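Long-range contacts in thiol-activated cytolysin (PDB 6NAL), which probably forms pores in target-cell membranes as a bacterial toxin of the cholesterol-dependent cytolysin family: residues F40-Y45 / L418-R423; Y67-T71 / G86-E90; P73-A79 / E229-V235; S443-R449 / Q466-M470. Numbering follows the deposited sequence.

Contact 1: F40-Y45 / L418-R423; sequences FDDSTY and LRGNAR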
loop_
_atom_site.group_PDB
_atom_site.type_symbol
_atom_site.label_atom_id
_atom_site.label_comp_id
_atom_site.label_asym_id
_atom_site.label_seq_id
_atom_site.Cartn_x
_atom_site.Cartn_y
_atom_site.Cartn_z
ATOM N N PHE A 40 11.146 4.335 -15.276
ATOM C CA PHE A 40 12.428 3.788 -14.889
ATOM C C PHE A 40 13.488 4.862 -14.802
ATOM O O PHE A 40 13.578 5.729 -15.676
ATOM C CB PHE A 40 12.903 2.765 -15.904
ATOM C CG PHE A 40 12.150 1.506 -15.863
ATOM C CD1 PHE A 40 12.554 0.487 -15.029
ATOM C CD2 PHE A 40 11.028 1.345 -16.652
ATOM C CE1 PHE A 40 11.844 -0.707 -14.990
ATOM C CE2 PHE A 40 10.307 0.170 -16.609
ATOM C CZ PHE A 40 10.725 -0.871 -15.787
ATOM N N ASP A 41 14.326 4.751 -13.785
ATOM C CA ASP A 41 15.562 5.525 -13.660
ATOM C C ASP A 41 16.689 4.485 -13.670
ATOM O O ASP A 41 17.153 4.038 -12.618
ATOM C CB ASP A 41 15.566 6.382 -12.399
ATOM C CG ASP A 41 16.946 6.964 -12.093
ATOM O OD1 ASP A 41 17.859 6.798 -12.952
ATOM O OD2 ASP A 41 17.102 7.589 -11.004
ATOM N N ASP A 42 17.101 4.087 -14.878
ATOM C CA ASP A 42 18.020 2.965 -15.113
ATOM C C ASP A 42 17.388 1.665 -14.616
ATOM O O ASP A 42 16.314 1.279 -15.117
ATOM C CB ASP A 42 19.371 3.351 -14.504
ATOM C CG ASP A 42 20.154 4.328 -15.394
ATOM O OD1 ASP A 42 20.248 4.080 -16.628
ATOM O OD2 ASP A 42 20.660 5.349 -14.857
ATOM N N SER A 43 18.023 0.916 -13.728
ATOM C CA SER A 43 17.400 -0.310 -13.267
ATOM C C SER A 43 16.349 -0.040 -12.205
ATOM O O SER A 43 15.675 -0.973 -11.768
ATOM C CB SER A 43 18.458 -1.317 -12.743
ATOM O OG SER A 43 19.385 -0.770 -11.834
ATOM N N THR A 44 16.184 1.206 -11.779
ATOM C CA THR A 44 15.241 1.517 -10.718
ATOM C C THR A 44 13.860 1.773 -11.290
ATOM O O THR A 44 13.700 2.430 -12.326
ATOM C CB THR A 44 15.714 2.709 -9.911
ATOM O OG1 THR A 44 17.003 2.395 -9.384
ATOM C CG2 THR A 44 14.799 2.990 -8.775
ATOM N N TYR A 45 12.869 1.211 -10.610
ATOM C CA TYR A 45 11.481 1.233 -11.038
ATOM C C TYR A 45 10.708 2.133 -10.098
ATOM O O TYR A 45 10.743 1.927 -8.875
ATOM C CB TYR A 45 10.871 -0.154 -10.984
ATOM C CG TYR A 45 9.433 -0.271 -11.503
ATOM C CD1 TYR A 45 9.056 0.248 -12.748
ATOM C CD2 TYR A 45 8.491 -0.966 -10.776
ATOM C CE1 TYR A 45 7.783 0.079 -13.229
ATOM C CE2 TYR A 45 7.203 -1.120 -11.244
ATOM C CZ TYR A 45 6.858 -0.581 -12.464
ATOM O OH TYR A 45 5.577 -0.735 -12.894
ATOM N N LEU A 418 18.131 -7.771 -13.507
ATOM C CA LEU A 418 16.705 -7.525 -13.374
ATOM C C LEU A 418 16.440 -6.086 -12.950
ATOM O O LEU A 418 17.115 -5.551 -12.066
ATOM C CB LEU A 418 16.120 -8.489 -12.344
ATOM C CG LEU A 418 16.083 -9.948 -12.836
ATOM C CD1 LEU A 418 15.729 -10.827 -11.647
ATOM C CD2 LEU A 418 15.090 -10.167 -13.975
ATOM N N ARG A 419 15.412 -5.495 -13.537
ATOM C CA ARG A 419 14.957 -4.186 -13.126
ATOM C C ARG A 419 13.988 -4.314 -11.970
ATOM O O ARG A 419 13.522 -5.386 -11.635
ATOM C CB ARG A 419 14.331 -3.463 -14.298
ATOM C CG ARG A 419 15.312 -3.363 -15.445
ATOM C CD ARG A 419 14.911 -2.318 -16.462
ATOM N NE ARG A 419 13.695 -2.723 -17.157
ATOM C CZ ARG A 419 12.991 -1.906 -17.934
ATOM N NH1 ARG A 419 13.410 -0.656 -18.102
ATOM N NH2 ARG A 419 11.887 -2.335 -18.537
ATOM N N GLY A 420 13.711 -3.182 -11.337
ATOM C CA GLY A 420 12.918 -3.125 -10.121
ATOM C C GLY A 420 11.465 -3.533 -10.289
ATOM O O GLY A 420 10.775 -3.732 -9.283
ATOM N N ASN A 421 10.982 -3.663 -11.518
ATOM C CA ASN A 421 9.654 -4.210 -11.728
ATOM C C ASN A 421 9.593 -5.742 -11.675
ATOM O O ASN A 421 8.506 -6.303 -11.814
ATOM C CB ASN A 421 9.107 -3.684 -13.056
ATOM C CG ASN A 421 9.920 -4.131 -14.242
ATOM O OD1 ASN A 421 11.142 -4.298 -14.166
ATOM N ND2 ASN A 421 9.241 -4.311 -15.366
ATOM N N ALA A 422 10.678 -6.446 -11.408
ATOM C CA ALA A 422 10.610 -7.900 -11.347
ATOM C C ALA A 422 10.324 -8.386 -9.934
ATOM O O ALA A 422 10.968 -7.940 -8.990
ATOM C CB ALA A 422 11.918 -8.491 -11.857
ATOM N N ARG A 423 9.358 -9.299 -9.800
ATOM C CA ARG A 423 8.976 -9.893 -8.527
ATOM C C ARG A 423 8.977 -11.410 -8.634
ATOM O O ARG A 423 9.023 -11.987 -9.735
ATOM C CB ARG A 423 7.558 -9.518 -8.083
ATOM C CG ARG A 423 7.126 -8.121 -8.335
ATOM C CD ARG A 423 7.408 -7.237 -7.107
ATOM N NE ARG A 423 6.687 -5.969 -7.246
ATOM C CZ ARG A 423 7.233 -4.854 -7.699
ATOM N NH1 ARG A 423 8.519 -4.864 -8.004
ATOM N NH2 ARG A 423 6.500 -3.742 -7.830
#
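A hairpin tip set against a tight turn, joined by one backbone hydrogen bond and a cation-pi stack, makes this contact where the long stem strands meet the C-terminal beta sandwich. Asp-41 to Thr-44 form the type II' turn of a two-residue beta hairpin; opposite it, Arg-419 to Ala-422 make a type I turn that carries the chain into strand 422-432. Gly-420 N donates to Ser-43 O (3.0 Å). The guanidinium of Arg-419 lies flat on Phe-40, its CZ 3.4 Å from the ring centroid with the planes at 6°. By analogy with other cholesterol-dependent cytolysins this corresponds to the junction of the elongated domain 2 with domain 4, the sandwich that meets the membrane in relatives. Tyr-45, whose hydroxyl bonds Glu-38, receives Asn-421 CB over its ring face, 3.5 Å from the centroid. A side chain on Gly-420 would collide with Tyr-45 CB, so glycine permits the close approach. Just past the turn, Arg-423 NH1 donates back to Gly-420 O (2.8 Å).

Contact 2: Y67-T71 / G86-E90; sequences YEDVT and GKPQE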
loop_
_atom_site.group_PDB
_atom_site.type_symbol
_atom_site.label_atom_id
_atom_site.label_comp_id
_atom_site.label_asym_id
_atom_site.label_seq_id
_atom_site.Cartn_x
_atom_site.Cartn_y
_atom_site.Cartn_z
ATOM N N TYR A 67 -5.153 43.608 10.453
ATOM C CA TYR A 67 -6.328 43.855 11.273
ATOM C C TYR A 67 -6.076 43.605 12.756
ATOM O O TYR A 67 -6.999 43.197 13.466
ATOM C CB TYR A 67 -7.492 42.989 10.808
ATOM C CG TYR A 67 -7.942 43.259 9.401
ATOM C CD1 TYR A 67 -7.220 42.787 8.308
ATOM C CD2 TYR A 67 -9.110 43.965 9.156
ATOM C CE1 TYR A 67 -7.647 43.031 7.015
ATOM C CE2 TYR A 67 -9.542 44.197 7.865
ATOM C CZ TYR A 67 -8.797 43.729 6.814
ATOM O OH TYR A 67 -9.216 43.978 5.565
ATOM N N GLU A 68 -4.841 43.829 13.232
ATOM C CA GLU A 68 -4.560 43.745 14.666
ATOM C C GLU A 68 -5.411 44.741 15.454
ATOM O O GLU A 68 -5.884 44.430 16.551
ATOM C CB GLU A 68 -3.078 44.020 14.977
ATOM C CG GLU A 68 -2.028 43.244 14.161
ATOM C CD GLU A 68 -0.643 43.159 14.872
ATOM O OE1 GLU A 68 -0.387 43.943 15.848
ATOM O OE2 GLU A 68 0.175 42.295 14.438
ATOM N N ASP A 69 -5.621 45.942 14.910
ATOM C CA ASP A 69 -6.393 46.982 15.605
ATOM C C ASP A 69 -7.894 46.739 15.584
ATOM O O ASP A 69 -8.623 47.522 16.179
ATOM C CB ASP A 69 -6.100 48.339 15.000
ATOM C CG ASP A 69 -6.647 48.478 13.561
ATOM O OD1 ASP A 69 -7.038 47.455 12.914
ATOM O OD2 ASP A 69 -6.674 49.632 13.082
ATOM N N VAL A 70 -8.357 45.626 15.016
ATOM C CA VAL A 70 -9.770 45.260 14.974
ATOM C C VAL A 70 -10.058 43.930 15.658
ATOM O O VAL A 70 -11.236 43.562 15.818
ATOM C CB VAL A 70 -10.252 45.239 13.510
ATOM C CG1 VAL A 70 -11.457 44.403 13.315
ATOM C CG2 VAL A 70 -10.475 46.678 13.069
ATOM N N THR A 71 -9.034 43.234 16.137
ATOM C CA THR A 71 -9.250 41.916 16.697
ATOM C C THR A 71 -8.636 41.813 18.066
ATOM O O THR A 71 -8.046 40.789 18.434
ATOM C CB THR A 71 -8.653 40.821 15.826
ATOM O OG1 THR A 71 -7.270 41.102 15.631
ATOM C CG2 THR A 71 -9.282 40.745 14.517
ATOM N N GLY A 86 -9.373 36.093 6.611
ATOM C CA GLY A 86 -8.414 37.090 7.072
ATOM C C GLY A 86 -8.797 38.547 6.935
ATOM O O GLY A 86 -7.899 39.413 7.030
ATOM N N LYS A 87 -10.094 38.846 6.728
ATOM C CA LYS A 87 -10.604 40.222 6.643
ATOM C C LYS A 87 -11.807 40.440 7.565
ATOM O O LYS A 87 -12.952 40.615 7.123
ATOM C CB LYS A 87 -10.946 40.551 5.196
ATOM C CG LYS A 87 -9.710 40.587 4.319
ATOM C CD LYS A 87 -10.059 40.776 2.856
ATOM C CE LYS A 87 -8.808 40.829 1.961
ATOM N NZ LYS A 87 -7.914 39.605 2.002
ATOM N N PRO A 88 -11.574 40.447 8.866
ATOM C CA PRO A 88 -12.683 40.662 9.803
ATOM C C PRO A 88 -13.232 42.080 9.681
ATOM O O PRO A 88 -12.498 43.039 9.421
ATOM C CB PRO A 88 -12.052 40.397 11.175
ATOM C CG PRO A 88 -10.632 40.791 10.990
ATOM C CD PRO A 88 -10.263 40.439 9.539
ATOM N N GLN A 89 -14.546 42.189 9.848
ATOM C CA GLN A 89 -15.283 43.414 9.592
ATOM C C GLN A 89 -15.589 44.038 10.949
ATOM O O GLN A 89 -16.390 43.499 11.737
ATOM C CB GLN A 89 -16.562 43.132 8.789
ATOM C CG GLN A 89 -17.331 44.408 8.439
ATOM C CD GLN A 89 -18.686 44.171 7.759
ATOM O OE1 GLN A 89 -18.937 43.110 7.178
ATOM N NE2 GLN A 89 -19.580 45.175 7.855
ATOM N N GLU A 90 -14.927 45.154 11.227
ATOM C CA GLU A 90 -15.198 45.928 12.430
ATOM C C GLU A 90 -16.665 46.360 12.519
ATOM O O GLU A 90 -17.304 46.701 11.519
ATOM C CB GLU A 90 -14.280 47.132 12.439
ATOM C CG GLU A 90 -14.230 47.943 13.741
ATOM C CD GLU A 90 -13.272 49.151 13.606
ATOM O OE1 GLU A 90 -13.069 49.593 12.443
ATOM O OE2 GLU A 90 -12.716 49.627 14.639
#
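The backbones stay well apart here: CA atoms of Tyr-67 and Pro-88 are 7.3 Å from each other, those of Val-70 and Glu-90 6.0 Å, and no hydrogen bond crosses. Segment 67-71 folds back on itself, with Val-70 N bonded to Tyr-67 O (3.2 Å) and Thr-71 OG1 donating to the same Tyr-67 O (3.0 Å). Segment 86-90 starts at Gly-86, which has a positive phi of 87°, and then runs extended. Side chains bridge the gap. The ring of Tyr-67 takes CH-pi contacts over its face from Pro-88 CD, 3.9 Å from the centroid, and Lys-87 CA, at 4.2 Å. Pro-88 CG also touches Thr-71 CG2 (3.8 Å), while Val-70 CG2 rests on Glu-90 CD (3.8 Å). Leu-77 of strand 76-78 touches both Val-70 and Pro-88, and Tyr-336 of strand 332-340 touches Thr-71 and Pro-88. A Schellman motif, with Gly-86 as its C-prime residue, ends the short helix 81-84 and passes the chain into the weakly bonded strand 89-90; the loop 67-71 packs its side chains against the start of this strand, which lies beside strand 76-78 in the large antiparallel sheet of the cytolysin fold's N-terminal region.

Contact 3: P73-A79 / E229-V235; sequences PGALLVA and EHPPLFV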
loop_
_atom_site.group_PDB
_atom_site.type_symbol
_atom_site.label_atom_id
_atom_site.label_comp_id
_atom_site.label_asym_id
_atom_site.label_seq_id
_atom_site.Cartn_x
_atom_site.Cartn_y
_atom_site.Cartn_z
ATOM N N PRO A 73 -8.848 42.073 22.337
ATOM C CA PRO A 73 -9.809 41.538 23.298
ATOM C C PRO A 73 -10.890 42.565 23.574
ATOM O O PRO A 73 -10.601 43.717 23.888
ATOM C CB PRO A 73 -8.958 41.246 24.549
ATOM C CG PRO A 73 -7.581 41.142 24.053
ATOM C CD PRO A 73 -7.450 41.946 22.779
ATOM N N GLY A 74 -12.140 42.130 23.490
ATOM C CA GLY A 74 -13.260 43.013 23.671
ATOM C C GLY A 74 -13.676 43.784 22.441
ATOM O O GLY A 74 -14.604 44.609 22.528
ATOM N N ALA A 75 -13.027 43.565 21.301
ATOM C CA ALA A 75 -13.549 44.169 20.070
ATOM C C ALA A 75 -14.901 43.556 19.732
ATOM O O ALA A 75 -15.282 42.499 20.262
ATOM C CB ALA A 75 -12.587 43.974 18.892
ATOM N N LEU A 76 -15.647 44.241 18.858
ATOM C CA LEU A 76 -16.871 43.704 18.276
ATOM C C LEU A 76 -16.714 43.609 16.767
ATOM O O LEU A 76 -16.018 44.420 16.142
ATOM C CB LEU A 76 -18.051 44.556 18.603
ATOM C CG LEU A 76 -18.459 44.556 20.073
ATOM C CD1 LEU A 76 -19.632 45.572 20.139
ATOM C CD2 LEU A 76 -18.870 43.228 20.590
ATOM N N LEU A 77 -17.337 42.592 16.188
ATOM C CA LEU A 77 -17.196 42.339 14.764
ATOM C C LEU A 77 -18.555 41.963 14.227
ATOM O O LEU A 77 -19.412 41.524 14.998
ATOM C CB LEU A 77 -16.232 41.186 14.476
ATOM C CG LEU A 77 -14.804 41.348 14.946
ATOM C CD1 LEU A 77 -14.114 39.975 14.905
ATOM C CD2 LEU A 77 -14.095 42.405 14.043
ATOM N N VAL A 78 -18.738 42.076 12.901
ATOM C CA VAL A 78 -19.897 41.454 12.250
ATOM C C VAL A 78 -19.469 40.110 11.650
ATOM O O VAL A 78 -18.514 40.021 10.871
ATOM C CB VAL A 78 -20.582 42.365 11.201
ATOM C CG1 VAL A 78 -20.748 43.808 11.722
ATOM C CG2 VAL A 78 -19.879 42.370 9.864
ATOM N N ALA A 79 -20.164 39.055 12.034
ATOM C CA ALA A 79 -19.807 37.726 11.545
ATOM C C ALA A 79 -19.974 37.680 10.034
ATOM O O ALA A 79 -20.928 38.237 9.467
ATOM C CB ALA A 79 -20.670 36.668 12.224
ATOM N N GLU A 229 -28.120 37.292 8.901
ATOM C CA GLU A 229 -27.003 36.701 8.176
ATOM C C GLU A 229 -25.642 37.169 8.693
ATOM O O GLU A 229 -24.623 36.548 8.374
ATOM C CB GLU A 229 -27.099 37.023 6.682
ATOM C CG GLU A 229 -28.350 36.466 5.978
ATOM C CD GLU A 229 -29.643 37.197 6.375
ATOM O OE1 GLU A 229 -29.553 38.302 6.989
ATOM O OE2 GLU A 229 -30.748 36.662 6.075
ATOM N N HIS A 230 -25.581 38.249 9.469
ATOM C CA HIS A 230 -24.310 38.762 9.973
ATOM C C HIS A 230 -24.463 39.176 11.424
ATOM O O HIS A 230 -24.393 40.354 11.765
ATOM C CB HIS A 230 -23.840 39.896 9.071
ATOM C CG HIS A 230 -23.671 39.453 7.655
ATOM N ND1 HIS A 230 -22.571 38.743 7.218
ATOM C CD2 HIS A 230 -24.489 39.571 6.587
ATOM C CE1 HIS A 230 -22.699 38.485 5.931
ATOM N NE2 HIS A 230 -23.854 38.986 5.523
ATOM N N PRO A 231 -24.713 38.215 12.302
ATOM C CA PRO A 231 -24.855 38.530 13.745
ATOM C C PRO A 231 -23.575 39.113 14.307
ATOM O O PRO A 231 -22.509 38.960 13.689
ATOM C CB PRO A 231 -25.153 37.171 14.388
ATOM C CG PRO A 231 -24.628 36.157 13.392
ATOM C CD PRO A 231 -24.792 36.777 12.020
ATOM N N PRO A 232 -23.654 39.815 15.446
ATOM C CA PRO A 232 -22.458 40.443 16.007
ATOM C C PRO A 232 -21.650 39.430 16.783
ATOM O O PRO A 232 -22.196 38.521 17.425
ATOM C CB PRO A 232 -23.029 41.535 16.933
ATOM C CG PRO A 232 -24.330 40.949 17.395
ATOM C CD PRO A 232 -24.881 40.276 16.149
ATOM N N LEU A 233 -20.335 39.632 16.751
ATOM C CA LEU A 233 -19.418 38.823 17.540
ATOM C C LEU A 233 -18.583 39.661 18.499
ATOM O O LEU A 233 -18.399 40.867 18.321
ATOM C CB LEU A 233 -18.453 38.049 16.646
ATOM C CG LEU A 233 -19.020 37.222 15.527
ATOM C CD1 LEU A 233 -17.943 37.003 14.480
ATOM C CD2 LEU A 233 -19.526 35.926 16.045
ATOM N N PHE A 234 -18.032 38.963 19.494
ATOM C CA PHE A 234 -17.260 39.544 20.583
ATOM C C PHE A 234 -15.954 38.760 20.731
ATOM O O PHE A 234 -15.976 37.559 21.029
ATOM C CB PHE A 234 -18.104 39.480 21.863
ATOM C CG PHE A 234 -17.412 39.937 23.097
ATOM C CD1 PHE A 234 -17.419 41.256 23.453
ATOM C CD2 PHE A 234 -16.819 39.035 23.944
ATOM C CE1 PHE A 234 -16.766 41.671 24.600
ATOM C CE2 PHE A 234 -16.223 39.433 25.129
ATOM C CZ PHE A 234 -16.190 40.758 25.445
ATOM N N VAL A 235 -14.827 39.441 20.538
ATOM C CA VAL A 235 -13.522 38.855 20.722
ATOM C C VAL A 235 -13.316 38.574 22.199
ATOM O O VAL A 235 -13.052 39.477 23.007
ATOM C CB VAL A 235 -12.430 39.750 20.146
ATOM C CG1 VAL A 235 -11.105 39.089 20.279
ATOM C CG2 VAL A 235 -12.691 40.024 18.679
#
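Two antiparallel strands lie side by side, and their side chains meet on both faces as well as at the ends. On one face Leu-77 and Leu-233 form a hydrogen-bonded pair, Leu-77 N to Leu-233 O at 2.9 Å and Leu-233 N to Leu-77 O at 2.7 Å, with CB atoms 4.4 Å apart. Beyond them the small methyl of Ala-79 fills the hollow between Leu-233 CD1, 3.6 Å from Ala-79 CB, and Pro-231 CD, 4.1 Å from that same CB. Val-235 CG2 is a knob at the other end, 4.0 Å from both Ala-75 CB and Leu-77 CD1. On the opposite face Leu-76 CD2 lies at the edge of the Phe-234 ring, 3.8 Å from Phe-234 CD1, while Val-78 and Pro-232 pair in register without their side chains touching. The pairing inserts strand 76-78 between strands 89-90 and 232-250 in the large antiparallel sheet of the cytolysin fold; Pro-232 sits at a non-hydrogen-bonded position, where its lack of an N-H costs no bond to this partner. Ahead of the strand, Gly-74 adopts a positive phi of 84°; its bare CA lies 3.9 Å from Phe-234 CE1, and its N donates to Val-235 O (2.8 Å). At the far end Ala-79 N bonds Pro-231 O (2.9 Å), and His-230 ND1 reaches round to Ala-79 O (2.8 Å), prolonging the ladder with a side chain.

Contact 4: S443-R449 / Q466-M470; sequences SGYKVGR and QTFSM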
loop_
_atom_site.group_PDB
_atom_site.type_symbol
_atom_site.label_atom_id
_atom_site.label_comp_id
_atom_site.label_asym_id
_atom_site.label_seq_id
_atom_site.Cartn_x
_atom_site.Cartn_y
_atom_site.Cartn_z
ATOM N N SER A 443 18.969 -30.109 -6.630
ATOM C CA SER A 443 19.721 -29.664 -5.460
ATOM C C SER A 443 19.130 -28.425 -4.812
ATOM O O SER A 443 19.566 -28.039 -3.721
ATOM C CB SER A 443 21.176 -29.392 -5.842
ATOM O OG SER A 443 21.257 -28.472 -6.918
ATOM N N GLY A 444 18.141 -27.802 -5.436
ATOM C CA GLY A 444 17.559 -26.601 -4.890
ATOM C C GLY A 444 16.337 -26.179 -5.660
ATOM O O GLY A 444 16.329 -26.268 -6.874
ATOM N N TYR A 445 15.304 -25.725 -4.973
ATOM C CA TYR A 445 14.045 -25.291 -5.591
ATOM C C TYR A 445 13.466 -24.240 -4.641
ATOM O O TYR A 445 12.775 -24.577 -3.677
ATOM C CB TYR A 445 13.055 -26.420 -5.796
ATOM C CG TYR A 445 11.921 -26.142 -6.748
ATOM C CD1 TYR A 445 11.802 -24.924 -7.426
ATOM C CD2 TYR A 445 10.988 -27.143 -7.019
ATOM C CE1 TYR A 445 10.762 -24.722 -8.345
ATOM C CE2 TYR A 445 9.969 -26.948 -7.911
ATOM C CZ TYR A 445 9.862 -25.746 -8.568
ATOM O OH TYR A 445 8.817 -25.618 -9.434
ATOM N N LYS A 446 13.775 -22.987 -4.921
ATOM C CA LYS A 446 13.317 -21.826 -4.163
ATOM C C LYS A 446 12.319 -21.094 -5.043
ATOM O O LYS A 446 12.632 -20.763 -6.194
ATOM C CB LYS A 446 14.521 -20.953 -3.787
ATOM C CG LYS A 446 15.673 -21.815 -3.089
ATOM C CD LYS A 446 15.558 -21.777 -1.565
ATOM C CE LYS A 446 16.534 -22.723 -0.852
ATOM N NZ LYS A 446 16.134 -24.150 -0.996
ATOM N N VAL A 447 11.095 -20.943 -4.550
ATOM C CA VAL A 447 10.051 -20.203 -5.252
ATOM C C VAL A 447 9.703 -18.969 -4.435
ATOM O O VAL A 447 9.925 -18.909 -3.232
ATOM C CB VAL A 447 8.780 -21.034 -5.497
ATOM C CG1 VAL A 447 9.026 -22.074 -6.570
ATOM C CG2 VAL A 447 8.327 -21.648 -4.188
ATOM N N GLY A 448 9.184 -17.953 -5.124
ATOM C CA GLY A 448 8.556 -16.821 -4.466
ATOM C C GLY A 448 9.508 -15.918 -3.734
ATOM O O GLY A 448 9.119 -15.268 -2.769
ATOM N N ARG A 449 10.746 -15.843 -4.176
ATOM C CA ARG A 449 11.704 -14.977 -3.518
ATOM C C ARG A 449 11.621 -13.558 -4.067
ATOM O O ARG A 449 11.081 -13.291 -5.148
ATOM C CB ARG A 449 13.128 -15.524 -3.670
ATOM C CG ARG A 449 13.359 -16.920 -3.058
ATOM C CD ARG A 449 12.910 -16.994 -1.625
ATOM N NE ARG A 449 13.692 -17.875 -0.746
ATOM C CZ ARG A 449 13.405 -19.162 -0.534
ATOM N NH1 ARG A 449 12.386 -19.746 -1.172
ATOM N NH2 ARG A 449 14.137 -19.886 0.309
ATOM N N GLN A 466 25.801 -33.540 -4.280
ATOM C CA GLN A 466 25.620 -32.287 -4.984
ATOM C C GLN A 466 25.312 -31.205 -3.967
ATOM O O GLN A 466 24.371 -31.341 -3.187
ATOM C CB GLN A 466 24.476 -32.369 -5.995
ATOM C CG GLN A 466 24.698 -33.288 -7.173
ATOM C CD GLN A 466 23.493 -33.281 -8.139
ATOM O OE1 GLN A 466 22.648 -32.365 -8.178
ATOM N NE2 GLN A 466 23.421 -34.312 -8.911
ATOM N N THR A 467 26.072 -30.130 -3.994
ATOM C CA THR A 467 25.962 -29.096 -2.988
ATOM C C THR A 467 25.273 -27.893 -3.595
ATOM O O THR A 467 25.350 -27.660 -4.810
ATOM C CB THR A 467 27.343 -28.703 -2.473
ATOM O OG1 THR A 467 28.060 -28.110 -3.554
ATOM C CG2 THR A 467 28.088 -29.966 -1.916
ATOM N N PHE A 468 24.587 -27.153 -2.735
ATOM C CA PHE A 468 23.799 -25.999 -3.128
ATOM C C PHE A 468 23.898 -24.959 -2.041
ATOM O O PHE A 468 23.761 -25.277 -0.856
ATOM C CB PHE A 468 22.339 -26.369 -3.314
ATOM C CG PHE A 468 21.442 -25.212 -3.712
ATOM C CD1 PHE A 468 20.835 -24.418 -2.759
ATOM C CD2 PHE A 468 21.157 -24.961 -5.034
ATOM C CE1 PHE A 468 19.969 -23.388 -3.123
ATOM C CE2 PHE A 468 20.302 -23.922 -5.406
ATOM C CZ PHE A 468 19.700 -23.155 -4.458
ATOM N N SER A 469 24.123 -23.726 -2.446
ATOM C CA SER A 469 24.143 -22.633 -1.500
ATOM C C SER A 469 23.588 -21.438 -2.239
ATOM O O SER A 469 23.922 -21.199 -3.409
ATOM C CB SER A 469 25.546 -22.346 -0.962
ATOM O OG SER A 469 26.164 -21.316 -1.719
HETATM N N MSE A 470 22.694 -20.740 -1.564
HETATM C CA MSE A 470 22.116 -19.525 -2.090
HETATM C C MSE A 470 22.396 -18.416 -1.081
HETATM O O MSE A 470 22.283 -18.648 0.113
HETATM C CB MSE A 470 20.634 -19.666 -2.307
HETATM C CG MSE A 470 20.039 -18.365 -2.763
HETATM SE SE MSE A 470 18.252 -18.665 -3.324
HETATM C CE MSE A 470 17.362 -18.807 -1.604
HETATM O O HOH W 1 23.018 -29.733 -8.512
#
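Apolar contact dominates, for no direct hydrogen bond joins these segments. Phe-468 points into the gap and lays its ring over Gly-444, whose CA makes a CH-pi contact 4.0 Å from the ring centroid; a CB there would strike Phe-468 CE2. Along the ring, Lys-446 CE lies 4.2 Å from Phe-468 CE1, and Lys-446 CD meets Met-470 CE at 3.5 Å, the residue being modelled as selenomethionine. The strand axes are 8.8 Å apart and inclined at 25°, the face-to-face packing of two sheets in the beta sandwich of domain 4. Strand 440-449 follows the tryptophan-rich loop that, in relatives, engages the membrane. The polar links are indirect: a water bridges Ser-443 OG and Gln-466 OE1, 2.7 Å from each, while Ser-443 OG also bonds Thr-429 and Gln-466 NE2 bonds Gly-431. Where the strand turns away, Gly-448 and Arg-449 form a G1 beta bulge opposite Ile-425. The CA-to-CB bond of Tyr-445 points away from 466-470; Tyr-445 OH hydrogen-bonds Tyr-148 N of the second subunit.

Overall arrangement
From the N terminus, the hairpin 40-45 opens contact 1, which closes only at 418-423, and this long loop encloses contacts 2 and 3. Those two cross: 67-71 waits for 86-90, while 73-79 lies between them and finds its partner at 229-235. Strands 76-78 and 89-90 are neighbours in one sheet, so contacts 2 and 3 touch directly, with centres about 10 Å apart. Contact 4 follows in series, 443-449 closing on 466-470, and strands 422-432 and 440-449 link it to contact 1 through a shared sheet. The two pairs occupy opposite sides of the chain's centre: contacts 2 and 3 shape one end, contacts 1 and 4 the sandwich end.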